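Long-range contacts in pyruvate kinase 1 (Trypanosoma brucei brucei, PDB 4KCT), which catalyses the transfer of a phosphoryl group from phosphoenolpyruvate to ADP, giving pyruvate and ATP, and also has an intrinsic decarboxylase activity toward oxaloacetate: residues 259-263 with 279-283; 324-328 with 433-437. One frame throughout, in Å; residues are numbered along the deposited sequence.

Interaction 1. Residues 259-263 with 279-283; sequences IMVAR and QMCII. With PYR (pyruvic acid), chain E.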
# COMPACT_ATOMS: atom_id res chain seq x y z
N ILE A 259 22.38 14.69 -15.07
CA ILE A 259 23.46 14.22 -14.18
C ILE A 259 24.14 13.01 -14.84
O ILE A 259 23.48 12.22 -15.47
CB ILE A 259 22.88 13.78 -12.82
CG1 ILE A 259 22.24 14.98 -12.11
CG2 ILE A 259 23.96 13.10 -11.98
CD1 ILE A 259 23.27 16.05 -11.69
N MET A 260 25.45 12.90 -14.70
CA MET A 260 26.10 11.62 -14.97
C MET A 260 26.68 11.05 -13.70
O MET A 260 27.35 11.73 -12.96
CB MET A 260 27.23 11.79 -16.02
CG MET A 260 27.98 10.49 -16.24
SD MET A 260 29.56 10.70 -17.08
CE MET A 260 29.03 11.47 -18.60
N VAL A 261 26.39 9.78 -13.45
CA VAL A 261 27.04 9.08 -12.37
C VAL A 261 28.39 8.57 -12.88
O VAL A 261 28.45 7.61 -13.65
CB VAL A 261 26.17 7.88 -11.87
CG1 VAL A 261 26.86 7.16 -10.70
CG2 VAL A 261 24.78 8.39 -11.46
N ALA A 262 29.45 9.32 -12.58
CA ALA A 262 30.73 9.11 -13.23
C ALA A 262 31.56 8.13 -12.39
O ALA A 262 32.31 8.53 -11.51
CB ALA A 262 31.47 10.43 -13.40
N ARG A 263 31.25 6.84 -12.55
CA ARG A 263 31.64 5.83 -11.56
C ARG A 263 33.14 5.59 -11.46
O ARG A 263 33.60 5.05 -10.47
CB ARG A 263 30.91 4.52 -11.82
CG ARG A 263 29.41 4.66 -11.61
CD ARG A 263 28.74 3.31 -11.73
NE ARG A 263 29.15 2.59 -12.95
CZ ARG A 263 28.69 1.39 -13.26
NH1 ARG A 263 27.81 0.80 -12.46
NH2 ARG A 263 29.21 0.71 -14.28
N GLN A 279 24.89 5.48 -6.63
CA GLN A 279 24.24 5.33 -7.93
C GLN A 279 22.72 5.27 -7.75
O GLN A 279 21.95 5.98 -8.44
CB GLN A 279 24.72 4.03 -8.62
CG GLN A 279 23.97 3.72 -9.91
CD GLN A 279 24.60 2.57 -10.68
OE1 GLN A 279 25.84 2.45 -10.72
NE2 GLN A 279 23.77 1.76 -11.34
N MET A 280 22.26 4.38 -6.87
CA MET A 280 20.83 4.22 -6.67
C MET A 280 20.19 5.52 -6.22
O MET A 280 19.09 5.86 -6.64
CB MET A 280 20.56 3.15 -5.62
CG MET A 280 20.86 1.74 -6.10
SD MET A 280 20.87 0.60 -4.68
CE MET A 280 19.12 0.39 -4.46
N CYS A 281 20.82 6.17 -5.26
CA CYS A 281 20.31 7.43 -4.71
C CYS A 281 20.23 8.55 -5.77
O CYS A 281 19.18 9.14 -5.97
CB CYS A 281 21.19 7.87 -3.55
SG CYS A 281 20.71 9.48 -2.91
N ILE A 282 21.30 8.72 -6.55
CA ILE A 282 21.37 9.77 -7.55
C ILE A 282 20.37 9.50 -8.70
O ILE A 282 19.64 10.41 -9.12
CB ILE A 282 22.79 9.91 -8.10
CG1 ILE A 282 23.72 10.48 -7.03
CG2 ILE A 282 22.81 10.76 -9.35
CD1 ILE A 282 25.20 10.30 -7.39
N ILE A 283 20.31 8.27 -9.17
CA ILE A 283 19.36 7.98 -10.23
C ILE A 283 17.93 8.26 -9.79
O ILE A 283 17.15 8.94 -10.51
CB ILE A 283 19.50 6.54 -10.76
CG1 ILE A 283 20.84 6.40 -11.53
CG2 ILE A 283 18.31 6.21 -11.67
CD1 ILE A 283 21.21 4.93 -11.89
C PYR E . 34.39 8.73 -14.81
O PYR E . 33.76 7.64 -14.72
OXT PYR E . 35.13 9.11 -13.85
CA PYR E . 34.17 9.64 -15.97
O3 PYR E . 34.82 10.70 -16.08
CB PYR E . 33.08 9.32 -16.96

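Interaction 2. Residues 324-328 with 433-437; sequences GADCV and NVTRS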
# COMPACT_ATOMS: atom_id res chain seq x y z
N GLY A 324 16.63 2.97 -12.99
CA GLY A 324 15.89 4.12 -13.52
C GLY A 324 16.70 5.05 -14.41
O GLY A 324 16.25 6.15 -14.73
N ALA A 325 17.90 4.64 -14.79
CA ALA A 325 18.77 5.50 -15.59
C ALA A 325 18.13 5.71 -16.98
O ALA A 325 17.61 4.76 -17.56
CB ALA A 325 20.15 4.86 -15.75
N ASP A 326 18.17 6.94 -17.50
CA ASP A 326 17.75 7.15 -18.90
C ASP A 326 18.74 6.50 -19.87
O ASP A 326 18.34 5.85 -20.85
CB ASP A 326 17.59 8.64 -19.24
CG ASP A 326 16.52 9.33 -18.38
OD1 ASP A 326 16.84 9.65 -17.18
OD2 ASP A 326 15.42 9.72 -18.95
N CYS A 327 20.02 6.71 -19.60
CA CYS A 327 21.10 6.36 -20.51
C CYS A 327 22.11 5.49 -19.81
O CYS A 327 22.40 5.67 -18.62
CB CYS A 327 21.86 7.62 -20.98
SG CYS A 327 20.83 8.84 -21.78
N VAL A 328 22.81 4.71 -20.63
CA VAL A 328 24.01 4.05 -20.23
C VAL A 328 25.12 4.42 -21.21
O VAL A 328 24.86 4.87 -22.32
CB VAL A 328 23.82 2.50 -20.20
CG1 VAL A 328 22.98 2.11 -18.98
CG2 VAL A 328 23.10 2.03 -21.46
N ASN A 433 17.89 13.02 -27.16
CA ASN A 433 18.57 11.71 -27.19
C ASN A 433 19.03 11.22 -25.82
O ASN A 433 19.36 10.02 -25.67
CB ASN A 433 19.80 11.74 -28.12
CG ASN A 433 19.44 11.53 -29.59
OD1 ASN A 433 18.93 10.49 -29.95
ND2 ASN A 433 19.87 12.45 -30.44
N VAL A 434 19.13 12.11 -24.83
CA VAL A 434 19.41 11.61 -23.46
C VAL A 434 18.17 11.31 -22.62
O VAL A 434 18.29 11.02 -21.44
CB VAL A 434 20.39 12.49 -22.67
CG1 VAL A 434 21.75 12.53 -23.35
CG2 VAL A 434 19.83 13.90 -22.51
N THR A 435 17.00 11.32 -23.23
CA THR A 435 15.78 11.19 -22.45
C THR A 435 15.03 9.93 -22.82
O THR A 435 14.78 9.66 -24.00
CB THR A 435 14.89 12.44 -22.64
OG1 THR A 435 15.45 13.51 -21.86
CG2 THR A 435 13.49 12.17 -22.15
N ARG A 436 14.74 9.10 -21.80
CA ARG A 436 14.18 7.78 -22.03
C ARG A 436 12.93 7.86 -22.92
O ARG A 436 12.02 8.67 -22.65
CB ARG A 436 13.84 7.13 -20.68
CG ARG A 436 13.32 5.68 -20.78
CD ARG A 436 12.97 5.17 -19.37
NE ARG A 436 12.43 3.81 -19.40
CZ ARG A 436 11.14 3.51 -19.60
NH1 ARG A 436 10.77 2.23 -19.64
NH2 ARG A 436 10.23 4.47 -19.75
N SER A 437 12.82 6.93 -23.89
CA SER A 437 11.55 6.70 -24.69
C SER A 437 11.32 7.63 -25.87
O SER A 437 10.47 7.35 -26.71
CB SER A 437 10.31 6.75 -23.79
OG SER A 437 10.48 5.92 -22.67
O HOH W 1 15.00 12.68 -19.19

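Interaction 1. Residues 259-263 with 279-283
Strand 258-262 of the (beta/alpha)8 barrel packs against helix 275-289 of the outer layer, where Val261 and Ile259 meet Ile282 and Arg263 meets Gln279. The axes of the short segments 259-262 and 279-283 lie 9.4 Å apart and run antiparallel at 176°, as expected when a barrel helix returns the chain along its sheet. The apolar part centres on one methyl: Ile282 CG2 lies 3.7 Å from Ile259 CG2 and equally far from Val261 CG2. CG1 of Val261 stands opposite the backbone N, which leaves CG2 beside that N to meet the Ile282 methyl, while CG1 lies over the helix backbone, 4.2 Å from Gln279 CA. Ile240 of the preceding strand also touches Ile259 and Ile282. On the other side of the strand, Met260 SD approaches pyruvate CB at 3.8 Å.

At the C-terminal end of the strand the contact turns polar. Arg263 NH1 donates to Gln279 OE1 over 3.1 Å, meeting a lone pair in the amide carbonyl plane; the N-H...O angle of 144° makes the bond somewhat bent. OE1 sits at the guanidinium edge, slightly tilted from its plane. The guanidinium and amide planes stand 49° apart, so the two groups do not stack. Gln279 NE2 is taken by Asn323, and Arg263 also makes a salt bridge to Asp316 and bonds to the carbonyls of Ala296 and Thr297.

Arg263 lines the pyruvate pocket through its backbone, while its guanidinium reaches to the helix side of the strand, where these several bonds together restrict its rotation.

Interaction 2. Residues 324-328 with 433-437
Asp326 OD2 is gripped by the backbone N of Arg436, a water and the side chain of Arg414. The amide bond, Arg436 N to Asp326 OD2, is 3.0 Å long and nearly straight at 170°, and it uses the anti lone pair of the carboxylate oxygen. The water donates to the same oxygen and is also hydrogen-bonded to Thr435 OG1 at 2.8 Å, thereby bridging the carboxylate to a second residue of 433-437. Arg414 NH2 adds a salt bridge, and the other oxygen, OD1, accepts from Val293 N. With both oxygens held, rotation of the carboxylate is restricted, and Arg414 would be expected to favour its ionised form.

Arg436 itself does not pair with this charge. Its chain is extended from CG to NE, with CG anti to the backbone N (chi1 -176°), and this carries the guanidinium away: NE lies 6.6 Å from Asp326 OD2, and NH2 bonds to the carbonyl of Pro415. Only the root of the side chain stays close, with CB 3.5 Å from Asp326 OD2.

Beside the polar cluster, Cys327 SG rests on Val434, 3.8 Å from its CB and 3.4 Å from its carbonyl O. That carbonyl also faces Asp326 CB at 3.3 Å and, although buried, has no hydrogen-bond partner in the model.

The contact joins the barrel domain to the alpha/beta domain. Asp326 and Cys327 stand where the chain, after the Schellman motif at Gly324 that ends helix 311-323, enters strand 327-330; residues 433-437 connect helix 426-431 to strand 438-442, with helix 405-412 against Thr435 and strand 46-52 against Val434.

How the interactions relate
The two contacts follow in series along the chain, and their centres are 13 Å apart. They touch through Ile283 of interaction 1, whose CG2 packs 3.4 Å from Gly324 C and 3.5 Å from Ala325 N of interaction 2. Both also reach the same barrel sheet, with strand 293-296 lying between strands 258-262 and 327-330. Their surroundings differ: interaction 1 includes Met260, Ala262 and Arg263 of the pyruvate pocket, whereas interaction 2 lies farther from pyruvate, the Cys327 side chain being about 12 Å from it and that of Thr435 about 11 Å from the bound fructose bisphosphate.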